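PDB 5GMT: alginate lyase from Aplysia kurodai, which probably cleaves alginate, the polyuronate of brown algae, as a polysaccharide lyase of family 14 with specificity for polymannuronate. Local coordinates for residues K183-E197 and V210-Y224. Numbering follows the deposited sequence.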
loop_
_atom_site.group_PDB
_atom_site.type_symbol
_atom_site.label_atom_id
_atom_site.label_comp_id
_atom_site.label_asym_id
_atom_site.label_seq_id
_atom_site.Cartn_x
_atom_site.Cartn_y
_atom_site.Cartn_z
ATOM N N LYS A 183 7.806 2.775 -13.536
ATOM C CA LYS A 183 7.378 1.692 -14.419
ATOM C C LYS A 183 5.867 1.678 -14.591
ATOM O O LYS A 183 5.348 1.087 -15.533
ATOM C CB LYS A 183 7.873 0.347 -13.896
ATOM C CG LYS A 183 9.393 0.244 -13.954
ATOM C CD LYS A 183 9.858 -1.187 -14.104
ATOM C CE LYS A 183 11.380 -1.262 -14.189
ATOM N NZ LYS A 183 11.928 -0.493 -15.346
ATOM N N PHE A 184 5.168 2.319 -13.665
ATOM C CA PHE A 184 3.750 2.611 -13.843
ATOM C C PHE A 184 3.535 4.027 -13.344
ATOM O O PHE A 184 4.382 4.571 -12.653
ATOM C CB PHE A 184 2.852 1.603 -13.105
ATOM C CG PHE A 184 3.267 1.332 -11.679
ATOM C CD1 PHE A 184 4.220 0.365 -11.393
ATOM C CD2 PHE A 184 2.697 2.033 -10.628
ATOM C CE1 PHE A 184 4.606 0.109 -10.087
ATOM C CE2 PHE A 184 3.069 1.776 -9.311
ATOM C CZ PHE A 184 4.030 0.820 -9.042
ATOM N N ARG A 185 2.418 4.637 -13.714
ATOM C CA ARG A 185 2.203 6.035 -13.383
ATOM C C ARG A 185 0.731 6.274 -13.103
ATOM O O ARG A 185 -0.135 5.638 -13.700
ATOM C CB ARG A 185 2.690 6.958 -14.517
ATOM C CG ARG A 185 2.500 8.462 -14.234
ATOM C CD ARG A 185 3.086 9.375 -15.322
ATOM N NE ARG A 185 4.504 9.664 -15.102
ATOM C CZ ARG A 185 5.184 10.644 -15.699
ATOM N NH1 ARG A 185 4.584 11.457 -16.561
ATOM N NH2 ARG A 185 6.471 10.815 -15.428
ATOM N N PHE A 186 0.471 7.182 -12.175
ATOM C CA PHE A 186 -0.879 7.561 -11.808
ATOM C C PHE A 186 -1.269 8.847 -12.515
ATOM O O PHE A 186 -0.441 9.747 -12.677
ATOM C CB PHE A 186 -0.983 7.717 -10.296
ATOM C CG PHE A 186 -0.579 6.484 -9.550
ATOM C CD1 PHE A 186 -1.362 5.337 -9.613
ATOM C CD2 PHE A 186 0.574 6.465 -8.792
ATOM C CE1 PHE A 186 -0.994 4.184 -8.924
ATOM C CE2 PHE A 186 0.946 5.318 -8.105
ATOM C CZ PHE A 186 0.167 4.180 -8.173
ATOM N N MET A 187 -2.530 8.924 -12.931
ATOM C CA MET A 187 -3.030 10.079 -13.673
ATOM C C MET A 187 -4.074 10.844 -12.883
ATOM O O MET A 187 -4.977 10.249 -12.298
ATOM C CB MET A 187 -3.626 9.633 -15.009
ATOM C CG MET A 187 -2.667 8.830 -15.862
ATOM S SD MET A 187 -3.366 8.448 -17.479
ATOM C CE MET A 187 -3.406 10.075 -18.222
ATOM N N ASN A 188 -3.946 12.165 -12.872
ATOM C CA ASN A 188 -4.945 13.023 -12.246
ATOM C C ASN A 188 -6.340 12.821 -12.835
ATOM O O ASN A 188 -6.489 12.566 -14.034
ATOM C CB ASN A 188 -4.520 14.485 -12.383
ATOM C CG ASN A 188 -5.400 15.427 -11.592
ATOM O OD1 ASN A 188 -6.061 15.025 -10.636
ATOM N ND2 ASN A 188 -5.394 16.699 -11.977
ATOM N N ASN A 189 -7.348 12.908 -11.968
ATOM C CA ASN A 189 -8.763 12.887 -12.351
ATOM C C ASN A 189 -9.187 11.630 -13.095
ATOM O O ASN A 189 -10.029 11.676 -14.004
ATOM C CB ASN A 189 -9.086 14.137 -13.181
ATOM C CG ASN A 189 -8.850 15.424 -12.398
ATOM O OD1 ASN A 189 -9.152 15.498 -11.204
ATOM N ND2 ASN A 189 -8.276 16.430 -13.057
ATOM N N LYS A 190 -8.622 10.495 -12.688
ATOM C CA LYS A 190 -8.983 9.210 -13.267
ATOM C C LYS A 190 -9.068 8.122 -12.208
ATOM O O LYS A 190 -8.371 8.188 -11.199
ATOM C CB LYS A 190 -7.958 8.792 -14.318
ATOM C CG LYS A 190 -8.110 9.474 -15.668
ATOM C CD LYS A 190 -7.184 8.799 -16.676
ATOM C CE LYS A 190 -7.478 9.249 -18.101
ATOM N NZ LYS A 190 -8.836 8.823 -18.533
ATOM N N TRP A 191 -9.899 7.118 -12.464
ATOM C CA TRP A 191 -9.882 5.886 -11.693
ATOM C C TRP A 191 -8.703 5.045 -12.143
ATOM O O TRP A 191 -8.345 5.049 -13.328
ATOM C CB TRP A 191 -11.174 5.090 -11.884
ATOM C CG TRP A 191 -12.325 5.563 -11.062
ATOM C CD1 TRP A 191 -13.435 6.231 -11.503
ATOM C CD2 TRP A 191 -12.495 5.390 -9.650
ATOM N NE1 TRP A 191 -14.282 6.486 -10.450
ATOM C CE2 TRP A 191 -13.728 5.979 -9.301
ATOM C CE3 TRP A 191 -11.718 4.792 -8.648
ATOM C CZ2 TRP A 191 -14.206 5.997 -7.990
ATOM C CZ3 TRP A 191 -12.185 4.809 -7.346
ATOM C CH2 TRP A 191 -13.419 5.405 -7.022
ATOM N N HIS A 192 -8.116 4.313 -11.201
ATOM C CA HIS A 192 -7.072 3.336 -11.505
ATOM C C HIS A 192 -7.426 2.021 -10.850
ATOM O O HIS A 192 -7.823 2.006 -9.684
ATOM C CB HIS A 192 -5.704 3.795 -11.001
ATOM C CG HIS A 192 -5.291 5.131 -11.516
ATOM N ND1 HIS A 192 -5.921 6.299 -11.140
ATOM C CD2 HIS A 192 -4.322 5.489 -12.392
ATOM C CE1 HIS A 192 -5.352 7.318 -11.755
ATOM N NE2 HIS A 192 -4.379 6.855 -12.522
ATOM N N SER A 193 -7.302 0.921 -11.581
ATOM C CA SER A 193 -7.413 -0.379 -10.933
ATOM C C SER A 193 -6.005 -0.816 -10.591
ATOM O O SER A 193 -5.096 -0.742 -11.427
ATOM C CB SER A 193 -8.115 -1.406 -11.822
ATOM O OG SER A 193 -9.505 -1.147 -11.857
ATOM N N ILE A 194 -5.823 -1.249 -9.347
ATOM C CA ILE A 194 -4.494 -1.587 -8.854
ATOM C C ILE A 194 -4.489 -3.036 -8.393
ATOM O O ILE A 194 -5.404 -3.461 -7.685
ATOM C CB ILE A 194 -4.081 -0.658 -7.695
ATOM C CG1 ILE A 194 -3.939 0.782 -8.212
ATOM C CG2 ILE A 194 -2.790 -1.145 -7.050
ATOM C CD1 ILE A 194 -3.304 1.731 -7.201
ATOM N N SER A 195 -3.496 -3.806 -8.824
ATOM C CA SER A 195 -3.310 -5.124 -8.229
ATOM C C SER A 195 -1.887 -5.266 -7.729
ATOM O O SER A 195 -0.949 -4.805 -8.375
ATOM C CB SER A 195 -3.654 -6.249 -9.226
ATOM O OG SER A 195 -2.769 -6.272 -10.324
ATOM N N GLU A 196 -1.739 -5.880 -6.557
ATOM C CA GLU A 196 -0.423 -6.154 -6.009
ATOM C C GLU A 196 -0.407 -7.604 -5.586
ATOM O O GLU A 196 -1.113 -7.980 -4.655
ATOM C CB GLU A 196 -0.093 -5.248 -4.819
ATOM C CG GLU A 196 1.342 -5.467 -4.290
ATOM C CD GLU A 196 1.621 -4.766 -2.968
ATOM O OE1 GLU A 196 0.727 -4.758 -2.093
ATOM O OE2 GLU A 196 2.742 -4.226 -2.798
ATOM N N GLU A 197 0.380 -8.411 -6.289
ATOM C CA GLU A 197 0.502 -9.825 -6.001
ATOM C C GLU A 197 1.845 -10.086 -5.337
ATOM O O GLU A 197 2.891 -9.708 -5.856
ATOM C CB GLU A 197 0.365 -10.674 -7.271
ATOM C CG GLU A 197 0.562 -12.163 -6.990
ATOM C CD GLU A 197 0.060 -13.072 -8.105
ATOM O OE1 GLU A 197 -0.319 -12.563 -9.176
ATOM O OE2 GLU A 197 0.050 -14.308 -7.904
ATOM N N VAL A 210 7.111 -9.463 -6.041
ATOM C CA VAL A 210 5.933 -8.612 -6.028
ATOM C C VAL A 210 5.633 -8.161 -7.458
ATOM O O VAL A 210 6.507 -7.639 -8.155
ATOM C CB VAL A 210 6.127 -7.372 -5.126
ATOM C CG1 VAL A 210 4.859 -6.536 -5.097
ATOM C CG2 VAL A 210 6.529 -7.785 -3.698
ATOM N N LYS A 211 4.402 -8.373 -7.893
ATOM C CA LYS A 211 3.974 -7.906 -9.209
ATOM C C LYS A 211 2.860 -6.894 -9.017
ATOM O O LYS A 211 1.831 -7.197 -8.409
ATOM C CB LYS A 211 3.499 -9.078 -10.080
ATOM C CG LYS A 211 3.015 -8.650 -11.472
ATOM C CD LYS A 211 2.426 -9.811 -12.266
ATOM C CE LYS A 211 1.982 -9.329 -13.642
ATOM N NZ LYS A 211 1.366 -10.402 -14.467
ATOM N N ILE A 212 3.082 -5.684 -9.511
ATOM C CA ILE A 212 2.092 -4.634 -9.415
ATOM C C ILE A 212 1.591 -4.285 -10.806
ATOM O O ILE A 212 2.393 -4.063 -11.713
ATOM C CB ILE A 212 2.682 -3.382 -8.742
ATOM C CG1 ILE A 212 3.017 -3.678 -7.269
ATOM C CG2 ILE A 212 1.727 -2.194 -8.885
ATOM C CD1 ILE A 212 3.757 -2.538 -6.597
ATOM N N CYS A 213 0.274 -4.254 -10.979
ATOM C CA CYS A 213 -0.299 -3.800 -12.238
ATOM C C CYS A 213 -1.192 -2.617 -11.933
ATOM O O CYS A 213 -1.938 -2.633 -10.959
ATOM C CB CYS A 213 -1.090 -4.910 -12.928
ATOM S SG CYS A 213 -0.080 -6.294 -13.476
ATOM N N VAL A 214 -1.109 -1.584 -12.762
ATOM C CA VAL A 214 -1.959 -0.414 -12.592
ATOM C C VAL A 214 -2.604 -0.099 -13.928
ATOM O O VAL A 214 -1.935 -0.127 -14.960
ATOM C CB VAL A 214 -1.150 0.814 -12.089
ATOM C CG1 VAL A 214 -2.009 2.072 -12.060
ATOM C CG2 VAL A 214 -0.530 0.539 -10.711
ATOM N N GLN A 215 -3.902 0.176 -13.920
ATOM C CA GLN A 215 -4.578 0.573 -15.149
ATOM C C GLN A 215 -5.475 1.766 -14.892
ATOM O O GLN A 215 -6.462 1.674 -14.164
ATOM C CB GLN A 215 -5.398 -0.580 -15.731
ATOM C CG GLN A 215 -6.052 -0.221 -17.050
ATOM C CD GLN A 215 -6.575 -1.424 -17.793
ATOM O OE1 GLN A 215 -7.008 -2.402 -17.188
ATOM N NE2 GLN A 215 -6.523 -1.366 -19.122
ATOM N N ALA A 216 -5.098 2.893 -15.477
ATOM C CA ALA A 216 -5.939 4.075 -15.471
ATOM C C ALA A 216 -7.064 3.862 -16.477
ATOM O O ALA A 216 -6.856 3.226 -17.513
ATOM C CB ALA A 216 -5.139 5.295 -15.804
ATOM N N GLU A 217 -8.262 4.355 -16.176
ATOM C CA GLU A 217 -9.377 4.058 -17.058
ATOM C C GLU A 217 -9.094 4.662 -18.428
ATOM O O GLU A 217 -8.593 5.781 -18.536
ATOM C CB GLU A 217 -10.701 4.561 -16.472
ATOM C CG GLU A 217 -10.720 6.012 -16.110
ATOM C CD GLU A 217 -12.034 6.422 -15.470
ATOM O OE1 GLU A 217 -11.991 7.231 -14.518
ATOM O OE2 GLU A 217 -13.103 5.937 -15.919
ATOM N N GLY A 218 -9.348 3.876 -19.467
ATOM C CA GLY A 218 -9.081 4.309 -20.822
ATOM C C GLY A 218 -7.705 3.960 -21.348
ATOM O O GLY A 218 -7.445 4.096 -22.544
ATOM N N HIS A 219 -6.821 3.494 -20.474
ATOM C CA HIS A 219 -5.430 3.292 -20.867
ATOM C C HIS A 219 -4.984 1.856 -20.675
ATOM O O HIS A 219 -5.656 1.062 -20.021
ATOM C CB HIS A 219 -4.512 4.239 -20.085
ATOM C CG HIS A 219 -4.680 5.677 -20.466
ATOM N ND1 HIS A 219 -3.798 6.336 -21.296
ATOM C CD2 HIS A 219 -5.650 6.572 -20.162
ATOM C CE1 HIS A 219 -4.211 7.579 -21.474
ATOM N NE2 HIS A 219 -5.331 7.747 -20.794
ATOM N N SER A 220 -3.852 1.525 -21.285
ATOM C CA SER A 220 -3.296 0.189 -21.170
ATOM C C SER A 220 -2.769 -0.056 -19.767
ATOM O O SER A 220 -2.267 0.854 -19.101
ATOM C CB SER A 220 -2.178 -0.025 -22.192
ATOM O OG SER A 220 -2.715 -0.164 -23.497
ATOM N N GLN A 221 -2.923 -1.296 -19.333
ATOM C CA GLN A 221 -2.341 -1.782 -18.099
ATOM C C GLN A 221 -0.826 -1.641 -18.143
ATOM O O GLN A 221 -0.209 -1.942 -19.163
ATOM C CB GLN A 221 -2.740 -3.234 -17.901
ATOM C CG GLN A 221 -2.484 -3.793 -16.541
ATOM C CD GLN A 221 -2.858 -5.256 -16.479
ATOM O OE1 GLN A 221 -2.487 -6.035 -17.350
ATOM N NE2 GLN A 221 -3.608 -5.629 -15.463
ATOM N N GLN A 222 -0.227 -1.160 -17.057
ATOM C CA GLN A 222 1.227 -1.214 -16.922
ATOM C C GLN A 222 1.594 -2.053 -15.702
ATOM O O GLN A 222 1.087 -1.814 -14.608
ATOM C CB GLN A 222 1.826 0.192 -16.815
ATOM C CG GLN A 222 1.819 0.933 -18.154
ATOM C CD GLN A 222 2.736 2.139 -18.188
ATOM O OE1 GLN A 222 2.698 2.995 -17.303
ATOM N NE2 GLN A 222 3.569 2.213 -19.221
ATOM N N CYS A 223 2.462 -3.042 -15.889
ATOM C CA CYS A 223 2.823 -3.911 -14.777
ATOM C C CYS A 223 4.310 -3.841 -14.516
ATOM O O CYS A 223 5.099 -3.578 -15.425
ATOM C CB CYS A 223 2.424 -5.358 -15.048
ATOM S SG CYS A 223 0.664 -5.654 -15.266
ATOM N N TYR A 224 4.684 -4.087 -13.267
ATOM C CA TYR A 224 6.083 -4.192 -12.881
ATOM C C TYR A 224 6.246 -5.384 -11.966
ATOM O O TYR A 224 5.467 -5.545 -11.030
ATOM C CB TYR A 224 6.553 -2.925 -12.174
ATOM C CG TYR A 224 7.764 -3.146 -11.303
ATOM C CD1 TYR A 224 8.985 -3.502 -11.860
ATOM C CD2 TYR A 224 7.688 -2.996 -9.921
ATOM C CE1 TYR A 224 10.102 -3.708 -11.066
ATOM C CE2 TYR A 224 8.796 -3.200 -9.122
ATOM C CZ TYR A 224 9.999 -3.555 -9.699
ATOM O OH TYR A 224 11.095 -3.758 -8.896
HETATM O O HOH W 1 -0.096 3.043 -15.574
HETATM O O HOH W 2 -0.610 -7.736 -9.815
#
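S193, S195 and E197 pair with Q215, C213 and K211 through backbone hydrogen bonds in both directions. S195 N to C213 O spans 2.9 Å. E217 extends the pairing past the strand end. Its N binds W191 O, and its carboxylate turns back so that E217 OE1 takes W191 N at 2.9 Å. That bond is nearly straight (172°) but reaches the anti side of OE1, 32° out of the carboxylate plane. OE1 also lies at the edge of the W191 indole. K190 NZ donates to E217 O at 3.1 Å.

These strands form an antiparallel hairpin in one sheet of the concanavalin-like fold of the family. Strand 92-102 flanks 191-197 on its other side, and strand 222-224 pairs with 210-216.

Apolar contacts lie on the face of I194, I212 and V214, where residues 184-187 pass over the hairpin. The F184 ring lays one face on I212 CG2, 4.1 Å from the ring centroid. F184 CD2 meets V214 CG2 at 3.6 Å. A chi1 of 47° wedges CG between the backbone N and carbonyl carbon and aims the ring at these methyls. V214 CG1 touches F186 CE1. A216 CB packs on H192 CD2 at 3.5 Å, while H192 NE2 accepts M187 N and ND1 is hydrogen-bonded to V99 O, fixing the imidazole at both nitrogens.

M187 SD sits over one face of the H219 ring, 4.0 Å from its centroid, in a sulfur-aromatic contact. The C213-C223 disulfide lies on the face away from I194 and V214 and ties strand 210-216 to strand 222-224, with S195 OG against C213 CB.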